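Local coordinates for beta-1,4-galactanase (Thielavia heterothallica, PDB 1HJS), which hydrolyses beta-1,4-galactosidic linkages in type I arabinogalactans as a family 53 glycoside hydrolase of clan GH-A, at residues Thr147-Ile153 against Trp190-Val195; Leu226-Asp231 against Ile283-Val287. All blocks are in the same frame, centred on the assembly; numbering follows the deposited sequence.

Contact 1 of 2, residues Thr147-Ile153 against Trp190-Val195; sequences TENWANI and WWYTNV
Trp150 is the knob of this contact, set among Trp190, Trp191, Asn194 and Val195. The benzo edge of its indole, at CZ2 and CH2, points into the face of Trp190, where CZ2 of Trp150 comes 3.3 Å from CZ2 of Trp190. The two six-membered rings make an edge-to-face pair with planes at 77°. The same indole also turns its edge to the face of the five-membered ring of Trp191, nearly perpendicular, with Trp150 CZ3 3.9 Å from Trp191 CD1. Over one face of Trp150 lies Asn194, whose CB sits 3.4 Å from the centroid of the five-membered ring in a CH-pi contact. The Asn194 amide lies nearly flat along the indole, with the planes 15° apart. Val195 CG2 adds an aliphatic contact at 3.6 Å from Trp150 CE3.

Around this centre, Ile153 CG2 touches both Trp191 CZ2 and Val195 CG2. The CG of Trp190 stands anti to its backbone N (chi1 167°), which carries its ring across to Trp150. Asn194 is positioned by its own helix: its ND2 donates to Trp190 O at 2.8 Å, while its backbone N reaches that oxygen from the opposite face of the carbonyl plane. With an alanine at Trp150, both edge-to-face pairs would be lost and the Trp190 ring would probably be freer to turn.

No hydrogen bond crosses between the segments. The start of helix 150-165 is therefore joined to helix 185-196 by an aromatic cluster and aliphatic packing, and one N-H of the Asn194 amide is spent on the Trp190 carbonyl of its own helix.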
ATOM      1  N   THR A 147      19.074   2.419   6.602  1.00 12.81           N
ATOM      2  CA  THR A 147      19.976   1.374   6.134  1.00 13.57           C
ATOM      3  C   THR A 147      21.342   2.063   6.034  1.00 14.45           C
ATOM      4  O   THR A 147      21.403   3.236   5.660  1.00 14.41           O
ATOM      5  CB  THR A 147      19.551   0.824   4.748  1.00 13.64           C
ATOM      6  OG1 THR A 147      19.278   1.910   3.857  1.00 13.79           O
ATOM      7  CG2 THR A 147      18.308  -0.039   4.873  1.00 13.04           C
ATOM      8  N   GLU A 148      22.436   1.353   6.317  1.00 14.90           N
ATOM      9  CA  GLU A 148      22.428  -0.063   6.677  1.00 16.14           C
ATOM     10  C   GLU A 148      22.463  -0.412   8.171  1.00 16.23           C
ATOM     11  O   GLU A 148      23.199  -1.310   8.585  1.00 15.91           O
ATOM     12  CB  GLU A 148      23.595  -0.748   5.960  1.00 17.88           C
ATOM     13  CG  GLU A 148      23.592  -0.507   4.453  1.00 20.49           C
ATOM     14  CD  GLU A 148      24.986  -0.507   3.849  1.00 22.65           C
ATOM     15  OE1 GLU A 148      25.662  -1.551   3.902  1.00 23.98           O
ATOM     16  OE2 GLU A 148      25.407   0.546   3.323  1.00 24.87           O
ATOM     17  N   ASN A 149      21.671   0.295   8.972  1.00 15.88           N
ATOM     18  CA  ASN A 149      21.565   0.024  10.407  1.00 16.69           C
ATOM     19  C   ASN A 149      20.632  -1.191  10.534  1.00 16.06           C
ATOM     20  O   ASN A 149      19.546  -1.086  11.109  1.00 15.91           O
ATOM     21  CB  ASN A 149      20.927   1.221  11.134  1.00 17.89           C
ATOM     22  CG  ASN A 149      21.950   2.168  11.742  1.00 20.31           C
ATOM     23  OD1 ASN A 149      21.675   3.363  11.932  1.00 21.43           O
ATOM     24  ND2 ASN A 149      23.121   1.643  12.072  1.00 21.69           N
ATOM     25  N   TRP A 150      21.054  -2.334   9.993  1.00 15.46           N
ATOM     26  CA  TRP A 150      20.241  -3.551  10.015  1.00 15.04           C
ATOM     27  C   TRP A 150      19.788  -3.979  11.408  1.00 15.14           C
ATOM     28  O   TRP A 150      18.641  -4.378  11.596  1.00 14.36           O
ATOM     29  CB  TRP A 150      20.999  -4.707   9.354  1.00 15.04           C
ATOM     30  CG  TRP A 150      21.399  -4.429   7.934  1.00 15.33           C
ATOM     31  CD1 TRP A 150      22.668  -4.417   7.425  1.00 15.29           C
ATOM     32  CD2 TRP A 150      20.525  -4.134   6.838  1.00 15.48           C
ATOM     33  NE1 TRP A 150      22.638  -4.135   6.079  1.00 15.50           N
ATOM     34  CE2 TRP A 150      21.334  -3.958   5.693  1.00 15.46           C
ATOM     35  CE3 TRP A 150      19.132  -4.008   6.711  1.00 14.88           C
ATOM     36  CZ2 TRP A 150      20.800  -3.661   4.434  1.00 15.41           C
ATOM     37  CZ3 TRP A 150      18.600  -3.712   5.458  1.00 15.13           C
ATOM     38  CH2 TRP A 150      19.435  -3.542   4.338  1.00 14.85           C
ATOM     39  N   ALA A 151      20.692  -3.912  12.381  1.00 14.90           N
ATOM     40  CA  ALA A 151      20.345  -4.302  13.742  1.00 15.18           C
ATOM     41  C   ALA A 151      19.167  -3.469  14.244  1.00 14.77           C
ATOM     42  O   ALA A 151      18.203  -4.005  14.798  1.00 15.38           O
ATOM     43  CB  ALA A 151      21.557  -4.124  14.665  1.00 15.36           C
ATOM     44  N   ASN A 152      19.237  -2.158  14.038  1.00 14.59           N
ATOM     45  CA  ASN A 152      18.176  -1.257  14.479  1.00 14.14           C
ATOM     46  C   ASN A 152      16.871  -1.504  13.728  1.00 14.03           C
ATOM     47  O   ASN A 152      15.795  -1.499  14.319  1.00 13.61           O
ATOM     48  CB  ASN A 152      18.609   0.205  14.302  1.00 13.72           C
ATOM     49  CG  ASN A 152      19.595   0.658  15.373  1.00 14.58           C
ATOM     50  OD1 ASN A 152      19.991  -0.121  16.242  1.00 14.75           O
ATOM     51  ND2 ASN A 152      19.986   1.922  15.317  1.00 14.02           N
ATOM     52  N   ILE A 153      16.968  -1.709  12.421  1.00 14.09           N
ATOM     53  CA  ILE A 153      15.784  -1.962  11.603  1.00 14.07           C
ATOM     54  C   ILE A 153      15.064  -3.225  12.072  1.00 14.41           C
ATOM     55  O   ILE A 153      13.848  -3.219  12.276  1.00 14.60           O
ATOM     56  CB  ILE A 153      16.168  -2.121  10.117  1.00 13.79           C
ATOM     57  CG1 ILE A 153      16.739  -0.802   9.592  1.00 12.94           C
ATOM     58  CG2 ILE A 153      14.946  -2.542   9.304  1.00 12.85           C
ATOM     59  CD1 ILE A 153      17.280  -0.890   8.182  1.00 13.20           C
ATOM     60  N   TRP A 190      18.526  -8.417  -0.973  1.00 15.63           N
ATOM     61  CA  TRP A 190      19.505  -7.712  -0.154  1.00 15.82           C
ATOM     62  C   TRP A 190      18.880  -7.252   1.168  1.00 15.64           C
ATOM     63  O   TRP A 190      19.455  -7.436   2.245  1.00 14.91           O
ATOM     64  CB  TRP A 190      20.026  -6.506  -0.941  1.00 17.00           C
ATOM     65  CG  TRP A 190      20.808  -5.497  -0.153  1.00 17.73           C
ATOM     66  CD1 TRP A 190      22.099  -5.605   0.285  1.00 18.32           C
ATOM     67  CD2 TRP A 190      20.352  -4.200   0.257  1.00 18.61           C
ATOM     68  NE1 TRP A 190      22.476  -4.451   0.937  1.00 19.02           N
ATOM     69  CE2 TRP A 190      21.423  -3.574   0.935  1.00 19.00           C
ATOM     70  CE3 TRP A 190      19.141  -3.508   0.116  1.00 19.04           C
ATOM     71  CZ2 TRP A 190      21.320  -2.286   1.470  1.00 19.70           C
ATOM     72  CZ3 TRP A 190      19.036  -2.224   0.651  1.00 20.31           C
ATOM     73  CH2 TRP A 190      20.126  -1.628   1.322  1.00 19.91           C
ATOM     74  N   TRP A 191      17.690  -6.666   1.079  1.00 14.42           N
ATOM     75  CA  TRP A 191      17.002  -6.152   2.256  1.00 14.19           C
ATOM     76  C   TRP A 191      16.585  -7.238   3.247  1.00 13.93           C
ATOM     77  O   TRP A 191      16.995  -7.214   4.410  1.00 13.86           O
ATOM     78  CB  TRP A 191      15.765  -5.352   1.830  1.00 13.79           C
ATOM     79  CG  TRP A 191      15.240  -4.443   2.909  1.00 13.48           C
ATOM     80  CD1 TRP A 191      15.572  -3.132   3.110  1.00 13.73           C
ATOM     81  CD2 TRP A 191      14.293  -4.778   3.929  1.00 13.19           C
ATOM     82  NE1 TRP A 191      14.888  -2.630   4.188  1.00 13.69           N
ATOM     83  CE2 TRP A 191      14.095  -3.619   4.711  1.00 13.12           C
ATOM     84  CE3 TRP A 191      13.591  -5.948   4.260  1.00 12.91           C
ATOM     85  CZ2 TRP A 191      13.221  -3.590   5.806  1.00 12.93           C
ATOM     86  CZ3 TRP A 191      12.721  -5.920   5.351  1.00 13.05           C
ATOM     87  CH2 TRP A 191      12.545  -4.747   6.109  1.00 12.73           C
ATOM     88  N   TYR A 192      15.768  -8.184   2.794  1.00 13.90           N
ATOM     89  CA  TYR A 192      15.300  -9.253   3.675  1.00 14.52           C
ATOM     90  C   TYR A 192      16.432 -10.095   4.260  1.00 14.79           C
ATOM     91  O   TYR A 192      16.395 -10.455   5.436  1.00 14.84           O
ATOM     92  CB  TYR A 192      14.301 -10.153   2.940  1.00 14.01           C
ATOM     93  CG  TYR A 192      12.927  -9.525   2.800  1.00 13.81           C
ATOM     94  CD1 TYR A 192      12.133  -9.282   3.925  1.00 13.76           C
ATOM     95  CD2 TYR A 192      12.433  -9.146   1.552  1.00 13.92           C
ATOM     96  CE1 TYR A 192      10.879  -8.674   3.809  1.00 13.56           C
ATOM     97  CE2 TYR A 192      11.184  -8.535   1.424  1.00 13.65           C
ATOM     98  CZ  TYR A 192      10.415  -8.302   2.553  1.00 14.23           C
ATOM     99  OH  TYR A 192       9.184  -7.690   2.426  1.00 13.52           O
ATOM    100  N   THR A 193      17.440 -10.396   3.452  1.00 15.42           N
ATOM    101  CA  THR A 193      18.560 -11.196   3.937  1.00 15.89           C
ATOM    102  C   THR A 193      19.272 -10.508   5.103  1.00 16.61           C
ATOM    103  O   THR A 193      19.517 -11.122   6.145  1.00 16.49           O
ATOM    104  CB  THR A 193      19.580 -11.467   2.817  1.00 16.24           C
ATOM    105  OG1 THR A 193      18.959 -12.247   1.785  1.00 16.19           O
ATOM    106  CG2 THR A 193      20.786 -12.229   3.365  1.00 16.43           C
ATOM    107  N   ASN A 194      19.588  -9.229   4.937  1.00 16.76           N
ATOM    108  CA  ASN A 194      20.286  -8.488   5.981  1.00 17.20           C
ATOM    109  C   ASN A 194      19.444  -8.203   7.218  1.00 17.35           C
ATOM    110  O   ASN A 194      19.960  -8.159   8.332  1.00 16.66           O
ATOM    111  CB  ASN A 194      20.845  -7.189   5.407  1.00 17.72           C
ATOM    112  CG  ASN A 194      22.091  -7.420   4.578  1.00 18.75           C
ATOM    113  OD1 ASN A 194      23.094  -7.918   5.087  1.00 18.94           O
ATOM    114  ND2 ASN A 194      22.035  -7.065   3.298  1.00 18.81           N
ATOM    115  N   VAL A 195      18.148  -8.004   7.028  1.00 17.04           N
ATOM    116  CA  VAL A 195      17.272  -7.748   8.157  1.00 17.14           C
ATOM    117  C   VAL A 195      17.051  -9.025   8.972  1.00 17.22           C
ATOM    118  O   VAL A 195      17.150  -9.008  10.200  1.00 17.23           O
ATOM    119  CB  VAL A 195      15.906  -7.205   7.684  1.00 16.62           C
ATOM    120  CG1 VAL A 195      14.913  -7.192   8.837  1.00 17.08           C
ATOM    121  CG2 VAL A 195      16.079  -5.792   7.138  1.00 16.06           C
TER

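Contact 2 of 2, residues Leu226-Asp231 against Ile283-Val287; sequences LKSSLD and IVSSV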
ATOM      1  N   LEU A 226       9.035  -8.606 -12.658  1.00 13.46           N
ATOM      2  CA  LEU A 226       8.152  -8.714 -11.498  1.00 12.68           C
ATOM      3  C   LEU A 226       7.895 -10.190 -11.218  1.00 12.98           C
ATOM      4  O   LEU A 226       8.007 -10.648 -10.081  1.00 12.85           O
ATOM      5  CB  LEU A 226       6.820  -8.003 -11.765  1.00 13.33           C
ATOM      6  CG  LEU A 226       5.799  -8.095 -10.625  1.00 13.04           C
ATOM      7  CD1 LEU A 226       6.353  -7.418  -9.383  1.00 12.87           C
ATOM      8  CD2 LEU A 226       4.492  -7.439 -11.053  1.00 13.58           C
ATOM      9  N   LYS A 227       7.547 -10.935 -12.266  1.00 12.73           N
ATOM     10  CA  LYS A 227       7.278 -12.359 -12.120  1.00 13.12           C
ATOM     11  C   LYS A 227       8.473 -13.082 -11.508  1.00 13.26           C
ATOM     12  O   LYS A 227       8.324 -13.839 -10.546  1.00 13.17           O
ATOM     13  CB  LYS A 227       6.943 -12.978 -13.483  1.00 12.88           C
ATOM     14  CG  LYS A 227       6.939 -14.504 -13.504  1.00 13.72           C
ATOM     15  CD  LYS A 227       5.949 -15.101 -12.507  1.00 13.51           C
ATOM     16  CE  LYS A 227       5.864 -16.615 -12.668  1.00 13.94           C
ATOM     17  NZ  LYS A 227       4.976 -17.258 -11.657  1.00 13.00           N
ATOM     18  N   SER A 228       9.657 -12.836 -12.060  1.00 12.87           N
ATOM     19  CA  SER A 228      10.870 -13.482 -11.566  1.00 13.75           C
ATOM     20  C   SER A 228      11.171 -13.105 -10.116  1.00 13.61           C
ATOM     21  O   SER A 228      11.500 -13.966  -9.298  1.00 13.14           O
ATOM     22  CB  SER A 228      12.059 -13.108 -12.454  1.00 14.22           C
ATOM     23  OG  SER A 228      13.231 -13.774 -12.027  1.00 15.48           O
ATOM     24  N   SER A 229      11.061 -11.818  -9.801  1.00 13.14           N
ATOM     25  CA  SER A 229      11.328 -11.343  -8.445  1.00 13.23           C
ATOM     26  C   SER A 229      10.358 -11.955  -7.434  1.00 13.29           C
ATOM     27  O   SER A 229      10.776 -12.499  -6.417  1.00 13.71           O
ATOM     28  CB  SER A 229      11.235  -9.816  -8.393  1.00 13.11           C
ATOM     29  OG  SER A 229      11.539  -9.324  -7.101  1.00 13.82           O
ATOM     30  N   LEU A 230       9.062 -11.867  -7.715  1.00 13.30           N
ATOM     31  CA  LEU A 230       8.066 -12.418  -6.803  1.00 13.09           C
ATOM     32  C   LEU A 230       8.273 -13.922  -6.625  1.00 12.75           C
ATOM     33  O   LEU A 230       8.204 -14.429  -5.509  1.00 13.10           O
ATOM     34  CB  LEU A 230       6.649 -12.122  -7.314  1.00 13.13           C
ATOM     35  CG  LEU A 230       6.284 -10.633  -7.424  1.00 12.78           C
ATOM     36  CD1 LEU A 230       4.806 -10.492  -7.765  1.00 12.89           C
ATOM     37  CD2 LEU A 230       6.589  -9.919  -6.113  1.00 12.44           C
ATOM     38  N   ASP A 231       8.539 -14.631  -7.719  1.00 12.79           N
ATOM     39  CA  ASP A 231       8.781 -16.072  -7.637  1.00 13.61           C
ATOM     40  C   ASP A 231       9.947 -16.349  -6.686  1.00 13.77           C
ATOM     41  O   ASP A 231       9.886 -17.255  -5.860  1.00 13.94           O
ATOM     42  CB  ASP A 231       9.118 -16.644  -9.017  1.00 13.41           C
ATOM     43  CG  ASP A 231       7.889 -17.137  -9.780  1.00 14.25           C
ATOM     44  OD1 ASP A 231       6.757 -17.073  -9.251  1.00 14.56           O
ATOM     45  OD2 ASP A 231       8.064 -17.605 -10.924  1.00 13.97           O
ATOM     46  N   ILE A 283      -0.125 -12.032 -12.728  1.00 13.29           N
ATOM     47  CA  ILE A 283       1.278 -12.330 -12.467  1.00 13.17           C
ATOM     48  C   ILE A 283       1.349 -12.725 -10.996  1.00 13.52           C
ATOM     49  O   ILE A 283       1.941 -13.742 -10.641  1.00 13.79           O
ATOM     50  CB  ILE A 283       2.173 -11.115 -12.725  1.00 13.77           C
ATOM     51  CG1 ILE A 283       2.242 -10.852 -14.233  1.00 13.79           C
ATOM     52  CG2 ILE A 283       3.582 -11.367 -12.170  1.00 13.36           C
ATOM     53  CD1 ILE A 283       2.913  -9.551 -14.588  1.00 15.25           C
ATOM     54  N   VAL A 284       0.696 -11.933 -10.154  1.00 12.85           N
ATOM     55  CA  VAL A 284       0.659 -12.208  -8.724  1.00 12.93           C
ATOM     56  C   VAL A 284       0.037 -13.578  -8.458  1.00 13.03           C
ATOM     57  O   VAL A 284       0.555 -14.358  -7.659  1.00 13.30           O
ATOM     58  CB  VAL A 284      -0.155 -11.134  -7.969  1.00 12.99           C
ATOM     59  CG1 VAL A 284      -0.330 -11.538  -6.512  1.00 13.04           C
ATOM     60  CG2 VAL A 284       0.560  -9.786  -8.058  1.00 12.74           C
ATOM     61  N   SER A 285      -1.071 -13.873  -9.130  1.00 12.76           N
ATOM     62  CA  SER A 285      -1.744 -15.153  -8.934  1.00 14.19           C
ATOM     63  C   SER A 285      -0.900 -16.345  -9.374  1.00 13.71           C
ATOM     64  O   SER A 285      -1.100 -17.454  -8.886  1.00 13.68           O
ATOM     65  CB  SER A 285      -3.084 -15.176  -9.678  1.00 14.46           C
ATOM     66  OG  SER A 285      -3.999 -14.262  -9.091  1.00 18.54           O
ATOM     67  N   SER A 286       0.038 -16.117 -10.289  1.00 13.58           N
ATOM     68  CA  SER A 286       0.892 -17.198 -10.783  1.00 13.46           C
ATOM     69  C   SER A 286       2.031 -17.484  -9.815  1.00 13.77           C
ATOM     70  O   SER A 286       2.799 -18.427 -10.007  1.00 14.09           O
ATOM     71  CB  SER A 286       1.482 -16.835 -12.149  1.00 13.73           C
ATOM     72  OG  SER A 286       2.536 -15.898 -12.008  1.00 13.13           O
ATOM     73  N   VAL A 287       2.139 -16.663  -8.779  1.00 13.45           N
ATOM     74  CA  VAL A 287       3.187 -16.816  -7.781  1.00 13.12           C
ATOM     75  C   VAL A 287       2.679 -17.601  -6.580  1.00 13.58           C
ATOM     76  O   VAL A 287       1.524 -17.462  -6.181  1.00 13.08           O
ATOM     77  CB  VAL A 287       3.691 -15.434  -7.302  1.00 12.93           C
ATOM     78  CG1 VAL A 287       4.749 -15.599  -6.207  1.00 12.82           C
ATOM     79  CG2 VAL A 287       4.270 -14.669  -8.475  1.00 12.77           C
TER
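The backbones of Leu226-Asp231 and Ile283-Val287 come close at two places, with CA atoms 6.0 Å apart at Lys227 and Ile283 and 5.6 Å apart at Asp231 and Val287. Ile283 points its CG2 at the backbone of the first helix, 3.8 Å from Lys227 CA. The same methyl meets Leu226 CD2. Further along, Val287 CG2 lies 3.7 Å from Leu230 CB, and Leu230 CD1 reaches toward Val284 CG2.

A polar group borders these apolar contacts. The Lys227 chain sets off opposite its backbone N (chi1 167°) and bends at chi2 (58°). This brings its NZ to Ser286, where it donates to OG at 2.8 Å. NZ also forms a salt bridge with Asp231 OD1 at 3.0 Å, one turn on in the same helix. It meets that oxygen on the syn side, 20° out of the carboxylate plane. Ser286 OG in turn donates to Ile283 O at 2.6 Å, so the hydroxyl both accepts from the lysine and donates to a carbonyl of its own segment. The chain Asp231, Lys227, Ser286, Ile283 thus ties the charged pair to the C-terminal part of helix 270-285. Asp231 OD1 also lies against the Val287 methyl CG2, 3.5 Å away.

Helices 223-237 and 270-285 are successive outer helices of the TIM barrel, and strand 240-245 follows the first. Leu230 and Val287 both rest on Ile241 of that strand, and Val284 on its Val243. On another side of helix 223-237, Ser229 packs on Trp185 and Gln188 of helix 185-196.

In the fold
Both contacts join neighbouring helices on the outside of one eight-stranded TIM barrel. Contact 1 pairs helix 150-165 with helix 185-196, and contact 2 pairs helix 223-237 with helix 270-285. They follow in series along the chain. Their centres are about 24 Å apart and their nearest atoms about 9 Å apart, so they do not touch. Helix 185-196, one partner in contact 1, links the two, since it also packs against helix 223-237. Neither contact contains a catalytic residue. In contact 1 the side chain of Trp191 is about 9 Å from that of the proton donor Glu135. In contact 2 the side chain of Leu226 is about 11 Å from that of the nucleophile Glu245.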